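Local structure of beta-galactosidase (Bacteroides thetaiotaomicron, 5MUJ) at residues F331-Y336 / E355-A360; L49-T54 / M74-Y79; N99-R104 / I359-S364; D341-H346 / K365-S370. The protein binds chain B of the plant pectin rhamnogalacturonan II and probably acts on it as a glycoside hydrolase of the arabinofuranosidase kind. All blocks are in the same frame, centred on the assembly; numbering follows the deposited sequence.

How the contacts relate
The chain folds as a five-bladed beta-propeller; contacts 2 and 3 join the first blade to the last, and contacts 1 and 4 lie within the last. From the N terminus, contact 2 closes first, setting the corner after strand 45-51, which belongs to the last blade, on strand 71-79 of the first blade. Contact 3 then closes the ring over some 250 residues, from the loop at 99-104 to strand 357-363. Contact 1 opens within that long closure and ends on the same strand, sharing Ile359 and Ala360. Contact 4 alternates along the chain with contacts 1 and 3, crossing both, and joins strand 343-351 to the loop after the final strand.

Contact 1: residues F331-Y336 / E355-A360; sequences FAHKSY and EQRGIA. With RAM (alpha-L-rhamnopyranose), chain B.
The guanidinium of Arg357 offers its edge to O4 of the bound rhamnose, in plane, while His333 CE1 and Phe331 CD2 approach it obliquely; the histidine ring is turned 64° from it. The imidazole lies between Phe331 CB, 3.5 Å above one face, and Lys334 CG over the opposite face, and its NE2 edge points at the sugar. Phe331 has the rhamnose C6 over one ring face, offset toward the rim, and Arg357 NH2 at its edge, 3.8 Å from CD2. Three hydrogen bonds grip one hydroxyl: O4 lies 2.8 Å from His333 NE2 and 2.9 Å from both Arg357 NH1 and Arg357 NH2. These residues line the glycan pocket of a five-bladed beta-propeller, on strands 331-340 and 357-363 of its last blade. An alanine in place of His333 is likely to cost O4 one of its three partners and open a gap between Phe331 CB and Lys334 CG. With its chain extended beyond CG, Lys334 brings NZ to the rhamnose O3, to which it donates a hydrogen bond of 2.6 Å. Asp61 forms salt bridges with both Lys334 NZ and Arg357 NH1, and Tyr158 OH adds another bond to the sugar.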
loop_
_atom_site.group_PDB
_atom_site.type_symbol
_atom_site.label_atom_id
_atom_site.label_comp_id
_atom_site.label_asym_id
_atom_site.label_seq_id
_atom_site.Cartn_x
_atom_site.Cartn_y
_atom_site.Cartn_z
ATOM N N PHE A 331 15.400 -0.860 4.344
ATOM C CA PHE A 331 14.250 -0.197 3.779
ATOM C C PHE A 331 13.325 0.261 4.910
ATOM O O PHE A 331 13.078 -0.509 5.859
ATOM C CB PHE A 331 13.407 -1.105 2.852
ATOM C CG PHE A 331 14.155 -1.777 1.719
ATOM C CD1 PHE A 331 15.086 -1.082 0.972
ATOM C CD2 PHE A 331 13.846 -3.091 1.341
ATOM C CE1 PHE A 331 15.730 -1.699 -0.094
ATOM C CE2 PHE A 331 14.510 -3.715 0.294
ATOM C CZ PHE A 331 15.441 -3.005 -0.419
ATOM N N ALA A 332 12.814 1.489 4.843
ATOM C CA ALA A 332 11.757 1.944 5.787
ATOM C C ALA A 332 10.718 2.632 4.927
ATOM O O ALA A 332 10.903 3.766 4.518
ATOM C CB ALA A 332 12.293 2.886 6.871
ATOM N N HIS A 333 9.667 1.902 4.582
ATOM C CA HIS A 333 8.936 2.203 3.367
ATOM C C HIS A 333 7.559 1.547 3.281
ATOM O O HIS A 333 7.325 0.462 3.810
ATOM C CB HIS A 333 9.797 1.832 2.128
ATOM C CG HIS A 333 9.924 0.367 1.860
ATOM N ND1 HIS A 333 9.791 -0.615 2.806
ATOM C CD2 HIS A 333 10.135 -0.293 0.691
ATOM C CE1 HIS A 333 9.953 -1.805 2.257
ATOM N NE2 HIS A 333 10.164 -1.635 0.966
ATOM N N LYS A 334 6.693 2.214 2.512
ATOM C CA LYS A 334 5.287 1.856 2.279
ATOM C C LYS A 334 4.510 2.451 3.407
ATOM O O LYS A 334 5.041 2.507 4.509
ATOM C CB LYS A 334 5.080 0.366 2.050
ATOM C CG LYS A 334 6.042 -0.215 1.017
ATOM C CD LYS A 334 5.700 -1.635 0.700
ATOM C CE LYS A 334 6.684 -2.213 -0.293
ATOM N NZ LYS A 334 6.352 -3.622 -0.577
ATOM N N SER A 335 3.351 3.036 3.133
ATOM C CA SER A 335 2.617 3.836 4.137
ATOM C C SER A 335 1.184 3.444 4.337
ATOM O O SER A 335 0.446 3.087 3.420
ATOM C CB SER A 335 2.610 5.317 3.725
ATOM O OG SER A 335 3.928 5.812 3.578
ATOM N N TYR A 336 0.780 3.526 5.601
ATOM C CA TYR A 336 -0.603 3.778 5.949
ATOM C C TYR A 336 -0.616 4.677 7.185
ATOM O O TYR A 336 0.084 4.409 8.138
ATOM C CB TYR A 336 -1.380 2.478 6.179
ATOM C CG TYR A 336 -2.796 2.602 5.746
ATOM C CD1 TYR A 336 -3.757 3.190 6.573
ATOM C CD2 TYR A 336 -3.198 2.202 4.441
ATOM C CE1 TYR A 336 -5.054 3.363 6.152
ATOM C CE2 TYR A 336 -4.507 2.358 4.028
ATOM C CZ TYR A 336 -5.436 2.936 4.885
ATOM O OH TYR A 336 -6.756 3.105 4.526
ATOM N N GLU A 355 17.384 -8.810 5.748
ATOM C CA GLU A 355 16.189 -8.867 4.925
ATOM C C GLU A 355 14.993 -9.476 5.634
ATOM O O GLU A 355 14.051 -9.933 4.994
ATOM C CB GLU A 355 16.463 -9.518 3.568
ATOM C CG GLU A 355 17.423 -8.704 2.713
ATOM C CD GLU A 355 17.851 -9.445 1.468
ATOM O OE1 GLU A 355 17.360 -9.124 0.360
ATOM O OE2 GLU A 355 18.674 -10.372 1.601
ATOM N N GLN A 356 15.004 -9.394 6.963
ATOM C CA GLN A 356 13.814 -9.659 7.739
ATOM C C GLN A 356 12.832 -8.528 7.462
ATOM O O GLN A 356 13.239 -7.372 7.297
ATOM C CB GLN A 356 14.151 -9.765 9.229
ATOM C CG GLN A 356 15.189 -10.814 9.552
ATOM C CD GLN A 356 15.580 -10.810 11.032
ATOM O OE1 GLN A 356 15.882 -9.780 11.614
ATOM N NE2 GLN A 356 15.599 -11.974 11.614
ATOM N N ARG A 357 11.552 -8.862 7.387
ATOM C CA ARG A 357 10.544 -7.930 6.923
ATOM C C ARG A 357 9.294 -7.980 7.797
ATOM O O ARG A 357 8.649 -9.012 7.925
ATOM C CB ARG A 357 10.196 -8.259 5.469
ATOM C CG ARG A 357 9.155 -7.334 4.866
ATOM C CD ARG A 357 8.991 -7.535 3.345
ATOM N NE ARG A 357 10.191 -7.244 2.547
ATOM C CZ ARG A 357 10.303 -6.279 1.614
ATOM N NH1 ARG A 357 9.299 -5.468 1.333
ATOM N NH2 ARG A 357 11.469 -6.091 1.010
ATOM N N GLY A 358 8.907 -6.819 8.293
ATOM C CA GLY A 358 7.700 -6.668 9.104
ATOM C C GLY A 358 7.141 -5.280 9.006
ATOM O O GLY A 358 7.643 -4.451 8.222
ATOM N N ILE A 359 6.086 -5.026 9.775
ATOM C CA ILE A 359 5.381 -3.758 9.791
ATOM C C ILE A 359 5.720 -3.061 11.101
ATOM O O ILE A 359 5.628 -3.671 12.193
ATOM C CB ILE A 359 3.865 -3.942 9.656
ATOM C CG1 ILE A 359 3.549 -4.468 8.248
ATOM C CG2 ILE A 359 3.076 -2.653 9.906
ATOM C CD1 ILE A 359 2.174 -5.079 8.058
ATOM N N ALA A 360 6.112 -1.791 11.012
ATOM C CA ALA A 360 6.445 -0.928 12.186
ATOM C C ALA A 360 5.614 0.345 12.192
ATOM O O ALA A 360 4.861 0.642 11.255
ATOM C CB ALA A 360 7.875 -0.578 12.203
HETATM C C1 RAM B . 10.360 -4.429 -4.624
HETATM C C2 RAM B . 9.090 -4.639 -3.841
HETATM C C3 RAM B . 9.463 -4.830 -2.372
HETATM C C4 RAM B . 10.236 -3.590 -1.920
HETATM C C5 RAM B . 11.462 -3.223 -2.769
HETATM C C6 RAM B . 11.917 -1.793 -2.533
HETATM O O2 RAM B . 8.238 -3.478 -4.034
HETATM O O3 RAM B . 8.313 -5.048 -1.550
HETATM O O4 RAM B . 10.739 -3.833 -0.617
HETATM O O5 RAM B . 11.323 -3.447 -4.195
#

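Contact 2: residues L49-T54 / M74-Y79; sequences LAVAPT and MTYVVY
Val51 has CG1 anti to its backbone N (chi1 -169°), which sends this methyl over the ring of Tyr76 and turns CG2 toward the selenomethionine at Met74. The tyrosine comes up to meet it with CG lodged between its own backbone N and carbonyl carbon (chi1 64°). The result is a CH-pi contact: Val51 CG1 stands 4.1 Å from the centroid of the Tyr76 ring, shifted toward the rim where the hydroxyl is borne, with Tyr76 CZ the nearest atom at 3.8 Å. Beside it, Val51 CG2 and Met74 SE meet tip to tip at 4.0 Å, and the bend at the end of the Met74 chain carries CE to 4.4 Å from Ala50 CB. Ala50 and Val51 both face Ile359 across the sheet, a classic beta bulge at the corner where strand 45-51 ends. The contact thus joins the strand that the N-terminal part of the chain lends to the last propeller blade to strand 71-79 of the first. Ile60 and Ile359 touch Tyr76 as well. Between the two segments the attraction is apolar and buried, while the phenolic OH of Tyr76 is satisfied by Thr105 OG1, consistent with a ring fixed at its polar end and packed by methyls.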
loop_
_atom_site.group_PDB
_atom_site.type_symbol
_atom_site.label_atom_id
_atom_site.label_comp_id
_atom_site.label_asym_id
_atom_site.label_seq_id
_atom_site.Cartn_x
_atom_site.Cartn_y
_atom_site.Cartn_z
ATOM N N LEU A 49 8.124 -2.264 16.017
ATOM C CA LEU A 49 7.339 -3.214 15.231
ATOM C C LEU A 49 5.928 -3.359 15.774
ATOM O O LEU A 49 5.696 -3.317 17.016
ATOM C CB LEU A 49 8.046 -4.555 15.128
ATOM C CG LEU A 49 9.388 -4.508 14.382
ATOM C CD1 LEU A 49 10.314 -5.643 14.753
ATOM C CD2 LEU A 49 9.171 -4.491 12.865
ATOM N N ALA A 50 4.985 -3.493 14.856
ATOM C CA ALA A 50 3.582 -3.723 15.163
ATOM C C ALA A 50 3.257 -5.202 14.922
ATOM O O ALA A 50 2.571 -5.858 15.706
ATOM C CB ALA A 50 2.723 -2.880 14.239
ATOM N N VAL A 51 3.685 -5.686 13.759
ATOM C CA VAL A 51 3.482 -7.047 13.353
ATOM C C VAL A 51 4.763 -7.591 12.761
ATOM O O VAL A 51 5.217 -7.073 11.747
ATOM C CB VAL A 51 2.302 -7.193 12.353
ATOM C CG1 VAL A 51 1.959 -8.667 12.154
ATOM C CG2 VAL A 51 1.035 -6.492 12.860
ATOM N N ALA A 52 5.305 -8.652 13.333
ATOM C CA ALA A 52 6.556 -9.249 12.949
ATOM C C ALA A 52 6.425 -10.758 12.728
ATOM O O ALA A 52 5.675 -11.435 13.439
ATOM C CB ALA A 52 7.606 -8.978 13.996
ATOM N N PRO A 53 7.156 -11.294 11.728
ATOM C CA PRO A 53 7.266 -12.742 11.575
ATOM C C PRO A 53 7.994 -13.389 12.746
ATOM O O PRO A 53 8.925 -12.773 13.310
ATOM C CB PRO A 53 8.066 -12.893 10.272
ATOM C CG PRO A 53 8.910 -11.684 10.252
ATOM C CD PRO A 53 8.061 -10.588 10.800
ATOM N N THR A 54 7.516 -14.567 13.125
ATOM C CA THR A 54 8.102 -15.315 14.248
ATOM C C THR A 54 9.265 -16.238 13.818
ATOM O O THR A 54 9.940 -16.807 14.663
ATOM C CB THR A 54 7.041 -16.088 15.086
ATOM O OG1 THR A 54 6.215 -16.932 14.267
ATOM C CG2 THR A 54 6.148 -15.116 15.835
HETATM N N MSE A 74 -6.142 -4.252 10.941
HETATM C CA MSE A 74 -5.082 -4.103 9.936
HETATM C C MSE A 74 -5.047 -5.332 9.074
HETATM O O MSE A 74 -4.814 -6.428 9.552
HETATM C CB MSE A 74 -3.715 -3.931 10.615
HETATM C CG MSE A 74 -2.624 -3.679 9.560
HETATM SE SE MSE A 74 -0.879 -4.088 10.309
HETATM C CE MSE A 74 -0.899 -2.778 11.778
ATOM N N THR A 75 -5.228 -5.138 7.766
ATOM C CA THR A 75 -4.884 -6.237 6.820
ATOM C C THR A 75 -3.421 -6.098 6.456
ATOM O O THR A 75 -2.880 -5.021 6.515
ATOM C CB THR A 75 -5.717 -6.323 5.491
ATOM O OG1 THR A 75 -5.696 -5.066 4.782
ATOM C CG2 THR A 75 -7.101 -6.732 5.715
ATOM N N TYR A 76 -2.789 -7.233 6.204
ATOM C CA TYR A 76 -1.388 -7.286 5.772
ATOM C C TYR A 76 -1.107 -8.542 4.930
ATOM O O TYR A 76 -1.888 -9.482 4.921
ATOM C CB TYR A 76 -0.428 -7.152 6.948
ATOM C CG TYR A 76 -0.501 -8.284 7.966
ATOM C CD1 TYR A 76 0.295 -9.419 7.829
ATOM C CD2 TYR A 76 -1.334 -8.188 9.104
ATOM C CE1 TYR A 76 0.235 -10.471 8.727
ATOM C CE2 TYR A 76 -1.390 -9.239 10.033
ATOM C CZ TYR A 76 -0.577 -10.337 9.877
ATOM O OH TYR A 76 -0.611 -11.377 10.773
ATOM N N VAL A 77 -0.012 -8.506 4.172
ATOM C CA VAL A 77 0.339 -9.647 3.365
ATOM C C VAL A 77 1.506 -10.395 4.020
ATOM O O VAL A 77 2.360 -9.805 4.704
ATOM C CB VAL A 77 0.657 -9.257 1.891
ATOM C CG1 VAL A 77 -0.541 -8.486 1.330
ATOM C CG2 VAL A 77 1.979 -8.483 1.770
ATOM N N VAL A 78 1.499 -11.696 3.835
ATOM C CA VAL A 78 2.541 -12.572 4.266
ATOM C C VAL A 78 3.108 -13.297 3.007
ATOM O O VAL A 78 2.365 -13.871 2.185
ATOM C CB VAL A 78 2.012 -13.630 5.250
ATOM C CG1 VAL A 78 3.055 -14.693 5.526
ATOM C CG2 VAL A 78 1.552 -12.979 6.570
ATOM N N TYR A 79 4.415 -13.294 2.893
ATOM C CA TYR A 79 5.150 -14.129 1.914
ATOM C C TYR A 79 5.849 -15.207 2.722
ATOM O O TYR A 79 6.506 -14.877 3.727
ATOM C CB TYR A 79 6.169 -13.287 1.142
ATOM C CG TYR A 79 7.134 -14.128 0.345
ATOM C CD1 TYR A 79 6.715 -14.786 -0.815
ATOM C CD2 TYR A 79 8.441 -14.289 0.744
ATOM C CE1 TYR A 79 7.576 -15.592 -1.520
ATOM C CE2 TYR A 79 9.324 -15.078 0.022
ATOM C CZ TYR A 79 8.878 -15.731 -1.115
ATOM O OH TYR A 79 9.712 -16.509 -1.884
#

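Contact 3: residues N99-R104 / I359-S364; sequences NLLDWR and IAIATS
Ile361 pushes its CD1 methyl into the curve of residues 100-103, a turn built on an Asx motif between two strands of the first propeller blade; Ile361 itself belongs to the last blade, so the contact spans the seam where the propeller ring closes. In the isoleucine CG1 is anti to the carbonyl carbon, and the extended chi2 (180°) then carries CD1 out toward the turn. There it lies 3.4 Å from Leu100 O, a carbon against a carbonyl oxygen, and 4.0 Å from Leu101 CA. The side chains of Leu101 and Ile361 cross at about a right angle, with Leu101 CD2 and Ile361 CD1 4.1 Å apart. Trp103 meets the same methyl with the edge of its indole, at NE1. One methyl group is thus met by both backbone and side chains of the turn.

In the next shell, Trp103 NE1 donates to Leu100 O from well above the carbonyl plane, 71° out of it, and links the indole to the curve of the backbone. Tyr47 of strand 45-51 touches Leu101, while Ala50 of that strand packs on both Ile361 and Trp103. Farther out, Asn99 organises the turn. Its OD1 accepts from Leu101 N, which lies above the amide carbonyl plane, as the Asx turn. The bond from Asp102 N to the same Asn99 OD1 is 2.9 Å long, nearly straight at 174°, and lies in the carbonyl plane on a lone pair; Asn99 ND2 returns a bond of 2.9 Å to Asp102 OD1, on the anti side of the carboxylate.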
loop_
_atom_site.group_PDB
_atom_site.type_symbol
_atom_site.label_atom_id
_atom_site.label_comp_id
_atom_site.label_asym_id
_atom_site.label_seq_id
_atom_site.Cartn_x
_atom_site.Cartn_y
_atom_site.Cartn_z
ATOM N N ASN A 99 -5.555 -0.194 20.571
ATOM C CA ASN A 99 -4.821 1.055 20.860
ATOM C C ASN A 99 -3.920 1.544 19.733
ATOM O O ASN A 99 -3.081 2.429 19.948
ATOM C CB ASN A 99 -4.007 0.904 22.165
ATOM C CG ASN A 99 -2.893 -0.101 22.040
ATOM O OD1 ASN A 99 -2.739 -0.746 20.990
ATOM N ND2 ASN A 99 -2.110 -0.261 23.084
ATOM N N LEU A 100 -4.122 0.976 18.542
ATOM C CA LEU A 100 -3.252 1.170 17.340
ATOM C C LEU A 100 -1.786 0.698 17.437
ATOM O O LEU A 100 -1.091 0.671 16.421
ATOM C CB LEU A 100 -3.308 2.614 16.807
ATOM C CG LEU A 100 -4.638 3.078 16.225
ATOM C CD1 LEU A 100 -4.784 4.592 16.190
ATOM C CD2 LEU A 100 -4.730 2.473 14.830
ATOM N N LEU A 101 -1.325 0.237 18.597
ATOM C CA LEU A 101 0.076 -0.067 18.826
ATOM C C LEU A 101 0.347 -1.560 19.001
ATOM O O LEU A 101 1.340 -2.082 18.491
ATOM C CB LEU A 101 0.551 0.684 20.099
ATOM C CG LEU A 101 0.481 2.210 19.998
ATOM C CD1 LEU A 101 0.735 2.819 21.409
ATOM C CD2 LEU A 101 1.439 2.747 18.895
ATOM N N ASP A 102 -0.506 -2.191 19.820
ATOM C CA ASP A 102 -0.472 -3.599 20.156
ATOM C C ASP A 102 -1.505 -4.338 19.305
ATOM O O ASP A 102 -2.722 -4.054 19.380
ATOM C CB ASP A 102 -0.812 -3.822 21.645
ATOM C CG ASP A 102 0.244 -3.260 22.584
ATOM O OD1 ASP A 102 0.182 -2.069 22.924
ATOM O OD2 ASP A 102 1.147 -4.018 22.970
ATOM N N TRP A 103 -1.006 -5.334 18.601
ATOM C CA TRP A 103 -1.768 -6.011 17.509
ATOM C C TRP A 103 -1.847 -7.505 17.752
ATOM O O TRP A 103 -0.865 -8.129 18.193
ATOM C CB TRP A 103 -1.132 -5.748 16.100
ATOM C CG TRP A 103 -1.324 -4.338 15.722
ATOM C CD1 TRP A 103 -0.480 -3.282 15.997
ATOM C CD2 TRP A 103 -2.456 -3.773 15.055
ATOM N NE1 TRP A 103 -1.045 -2.102 15.560
ATOM C CE2 TRP A 103 -2.251 -2.383 14.976
ATOM C CE3 TRP A 103 -3.638 -4.303 14.552
ATOM C CZ2 TRP A 103 -3.210 -1.535 14.447
ATOM C CZ3 TRP A 103 -4.544 -3.468 14.025
ATOM C CH2 TRP A 103 -4.331 -2.106 13.951
ATOM N N ARG A 104 -3.012 -8.084 17.465
ATOM C CA ARG A 104 -3.170 -9.544 17.545
ATOM C C ARG A 104 -3.696 -10.115 16.221
ATOM O O ARG A 104 -4.785 -9.773 15.780
ATOM C CB ARG A 104 -4.114 -9.915 18.674
ATOM C CG ARG A 104 -3.670 -9.449 20.071
ATOM C CD ARG A 104 -4.751 -9.746 21.093
ATOM N NE ARG A 104 -5.968 -8.993 20.780
ATOM C CZ ARG A 104 -6.197 -7.737 21.167
ATOM N NH1 ARG A 104 -5.297 -7.085 21.904
ATOM N NH2 ARG A 104 -7.314 -7.120 20.801
ATOM N N ILE A 359 6.086 -5.026 9.775
ATOM C CA ILE A 359 5.381 -3.758 9.791
ATOM C C ILE A 359 5.720 -3.061 11.101
ATOM O O ILE A 359 5.628 -3.671 12.193
ATOM C CB ILE A 359 3.865 -3.942 9.656
ATOM C CG1 ILE A 359 3.549 -4.468 8.248
ATOM C CG2 ILE A 359 3.076 -2.653 9.906
ATOM C CD1 ILE A 359 2.174 -5.079 8.058
ATOM N N ALA A 360 6.112 -1.791 11.012
ATOM C CA ALA A 360 6.445 -0.928 12.186
ATOM C C ALA A 360 5.614 0.345 12.192
ATOM O O ALA A 360 4.861 0.642 11.255
ATOM C CB ALA A 360 7.875 -0.578 12.203
ATOM N N ILE A 361 5.714 1.086 13.296
ATOM C CA ILE A 361 4.971 2.313 13.464
ATOM C C ILE A 361 5.849 3.475 13.902
ATOM O O ILE A 361 6.700 3.313 14.786
ATOM C CB ILE A 361 3.901 2.154 14.551
ATOM C CG1 ILE A 361 3.271 0.787 14.437
ATOM C CG2 ILE A 361 2.845 3.224 14.405
ATOM C CD1 ILE A 361 2.197 0.572 15.478
ATOM N N ALA A 362 5.588 4.657 13.353
ATOM C CA ALA A 362 6.187 5.893 13.859
ATOM C C ALA A 362 5.035 6.850 14.259
ATOM O O ALA A 362 3.940 6.773 13.714
ATOM C CB ALA A 362 7.112 6.510 12.807
ATOM N N THR A 363 5.268 7.719 15.258
ATOM C CA THR A 363 4.208 8.595 15.760
ATOM C C THR A 363 4.658 10.046 15.890
ATOM O O THR A 363 5.841 10.325 15.933
ATOM C CB THR A 363 3.672 8.099 17.118
ATOM O OG1 THR A 363 4.750 8.022 18.045
ATOM C CG2 THR A 363 3.006 6.725 16.956
ATOM N N SER A 364 3.693 10.948 15.926
ATOM C CA SER A 364 3.960 12.381 16.057
ATOM C C SER A 364 4.433 12.829 17.482
ATOM O O SER A 364 5.092 13.864 17.596
ATOM C CB SER A 364 2.734 13.183 15.694
ATOM O OG SER A 364 1.615 12.723 16.416
#

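Contact 4: residues D341-H346 / K365-S370; sequences DGVVYH and KPMGRS
The selenomethionine at Met367 lays its terminal methyl beside the hydroxyl end of Tyr345, with CE 3.5 Å from OH. The two side chains cross at about a right angle, and the methyl comes to the tyrosine obliquely; CE is 4.4 Å from Tyr345 CZ, so the meeting is with the phenolic end of the ring. Two successive bends in the Met367 chain (chi2 -61° and chi3 -72°) fold it back toward the strand and bring CE there. Nearer the backbone, Met367 CG rests 4.2 Å from Val343 CG1.

The other branch of Val343 serves a second partner. CG2 meets the aliphatic part of Lys365, with CE at 4.0 Å, the two side chains again crossing at about a right angle. The extended chain of Lys365 carries its methylenes past the valine. Val343 thus has one methyl for each of the two long side chains, and it is the most deeply covered residue of the contact.

In the fold, the contact joins the start of strand 343-351, in the last propeller blade, to the loop that follows the blade's strand 357-363. Ser364, just before the loop, uses its OG to accept from Val344 N, and Thr363 OG1 is hydrogen-bonded to Lys365 O, so polar bonds at its start set the loop against the sheet. Leu100 of the first blade also packs against Tyr345.

Between the two segments the contact is made of methyls, methylenes and a selenium-bearing chain, with the phenol oxygen met by a methyl. It therefore rests on apolar shape fit rather than polar pairing, sheltered at Val343 and Tyr345 and open toward the surface at Lys365 and Met367.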
loop_
_atom_site.group_PDB
_atom_site.type_symbol
_atom_site.label_atom_id
_atom_site.label_comp_id
_atom_site.label_asym_id
_atom_site.label_seq_id
_atom_site.Cartn_x
_atom_site.Cartn_y
_atom_site.Cartn_z
ATOM N N ASP A 341 -7.201 11.117 17.764
ATOM C CA ASP A 341 -7.063 11.730 19.074
ATOM C C ASP A 341 -5.762 12.511 19.187
ATOM O O ASP A 341 -5.002 12.320 20.112
ATOM C CB ASP A 341 -7.174 10.649 20.164
ATOM C CG ASP A 341 -7.287 11.227 21.560
ATOM O OD1 ASP A 341 -8.089 12.167 21.774
ATOM O OD2 ASP A 341 -6.545 10.723 22.426
ATOM N N GLY A 342 -5.506 13.365 18.207
ATOM C CA GLY A 342 -4.372 14.276 18.253
ATOM C C GLY A 342 -2.988 13.670 18.045
ATOM O O GLY A 342 -1.981 14.341 18.290
ATOM N N VAL A 343 -2.924 12.435 17.554
ATOM C CA VAL A 343 -1.652 11.747 17.331
ATOM C C VAL A 343 -1.687 11.150 15.933
ATOM O O VAL A 343 -2.714 10.568 15.550
ATOM C CB VAL A 343 -1.433 10.654 18.394
ATOM C CG1 VAL A 343 -0.100 9.949 18.221
ATOM C CG2 VAL A 343 -1.552 11.255 19.808
ATOM N N VAL A 344 -0.582 11.304 15.193
ATOM C CA VAL A 344 -0.395 10.677 13.876
ATOM C C VAL A 344 0.394 9.385 13.998
ATOM O O VAL A 344 1.438 9.363 14.645
ATOM C CB VAL A 344 0.333 11.604 12.872
ATOM C CG1 VAL A 344 0.426 10.917 11.500
ATOM C CG2 VAL A 344 -0.372 12.926 12.733
ATOM N N TYR A 345 -0.151 8.304 13.412
ATOM C CA TYR A 345 0.473 6.990 13.417
ATOM C C TYR A 345 0.783 6.658 11.959
ATOM O O TYR A 345 -0.141 6.550 11.154
ATOM C CB TYR A 345 -0.460 5.904 13.987
ATOM C CG TYR A 345 -0.972 6.147 15.403
ATOM C CD1 TYR A 345 -1.988 7.076 15.664
ATOM C CD2 TYR A 345 -0.474 5.411 16.471
ATOM C CE1 TYR A 345 -2.436 7.296 16.963
ATOM C CE2 TYR A 345 -0.935 5.615 17.760
ATOM C CZ TYR A 345 -1.920 6.534 17.984
ATOM O OH TYR A 345 -2.393 6.755 19.271
ATOM N N HIS A 346 2.061 6.475 11.658
ATOM C CA HIS A 346 2.504 6.143 10.327
ATOM C C HIS A 346 2.988 4.689 10.351
ATOM O O HIS A 346 4.051 4.402 10.890
ATOM C CB HIS A 346 3.598 7.092 9.882
ATOM C CG HIS A 346 3.902 7.025 8.405
ATOM N ND1 HIS A 346 4.246 8.152 7.689
ATOM C CD2 HIS A 346 4.009 5.981 7.523
ATOM C CE1 HIS A 346 4.499 7.823 6.424
ATOM N NE2 HIS A 346 4.367 6.524 6.297
ATOM N N LYS A 365 4.077 12.093 18.543
ATOM C CA LYS A 365 4.774 12.257 19.828
ATOM C C LYS A 365 5.149 10.884 20.364
ATOM O O LYS A 365 4.575 9.880 19.919
ATOM C CB LYS A 365 3.893 13.011 20.830
ATOM C CG LYS A 365 2.653 12.236 21.275
ATOM C CD LYS A 365 1.753 13.076 22.173
ATOM C CE LYS A 365 0.722 12.234 22.914
ATOM N NZ LYS A 365 0.092 13.028 24.010
ATOM N N PRO A 366 6.129 10.816 21.289
ATOM C CA PRO A 366 6.421 9.488 21.841
ATOM C C PRO A 366 5.178 8.790 22.439
ATOM O O PRO A 366 4.421 9.414 23.214
ATOM C CB PRO A 366 7.441 9.775 22.958
ATOM C CG PRO A 366 8.035 11.098 22.611
ATOM C CD PRO A 366 6.892 11.879 21.994
HETATM N N MSE A 367 4.978 7.505 22.086
HETATM C CA MSE A 367 3.887 6.653 22.563
HETATM C C MSE A 367 4.422 5.369 23.183
HETATM O O MSE A 367 3.719 4.372 23.245
HETATM C CB MSE A 367 2.949 6.341 21.389
HETATM C CG MSE A 367 2.260 7.558 20.793
HETATM SE SE MSE A 367 1.093 8.531 22.042
HETATM C CE MSE A 367 -0.278 7.138 22.033
ATOM N N GLY A 368 5.651 5.392 23.675
ATOM C CA GLY A 368 6.335 4.220 24.202
ATOM C C GLY A 368 7.181 3.499 23.166
ATOM O O GLY A 368 7.624 4.083 22.184
ATOM N N ARG A 369 7.428 2.222 23.423
ATOM C CA ARG A 369 8.301 1.398 22.615
ATOM C C ARG A 369 7.711 0.018 22.480
ATOM O O ARG A 369 7.239 -0.544 23.450
ATOM C CB ARG A 369 9.711 1.281 23.187
ATOM C CG ARG A 369 10.571 2.529 23.112
ATOM C CD ARG A 369 10.833 3.006 21.693
ATOM N NE ARG A 369 11.441 4.332 21.726
ATOM C CZ ARG A 369 12.744 4.602 21.765
ATOM N NH1 ARG A 369 13.667 3.641 21.812
ATOM N NH2 ARG A 369 13.129 5.878 21.794
ATOM N N SER A 370 7.771 -0.532 21.270
ATOM C CA SER A 370 7.268 -1.861 21.011
ATOM C C SER A 370 8.076 -2.885 21.733
ATOM O O SER A 370 9.287 -2.740 21.826
ATOM C CB SER A 370 7.408 -2.218 19.506
ATOM O OG SER A 370 6.947 -3.510 19.358
#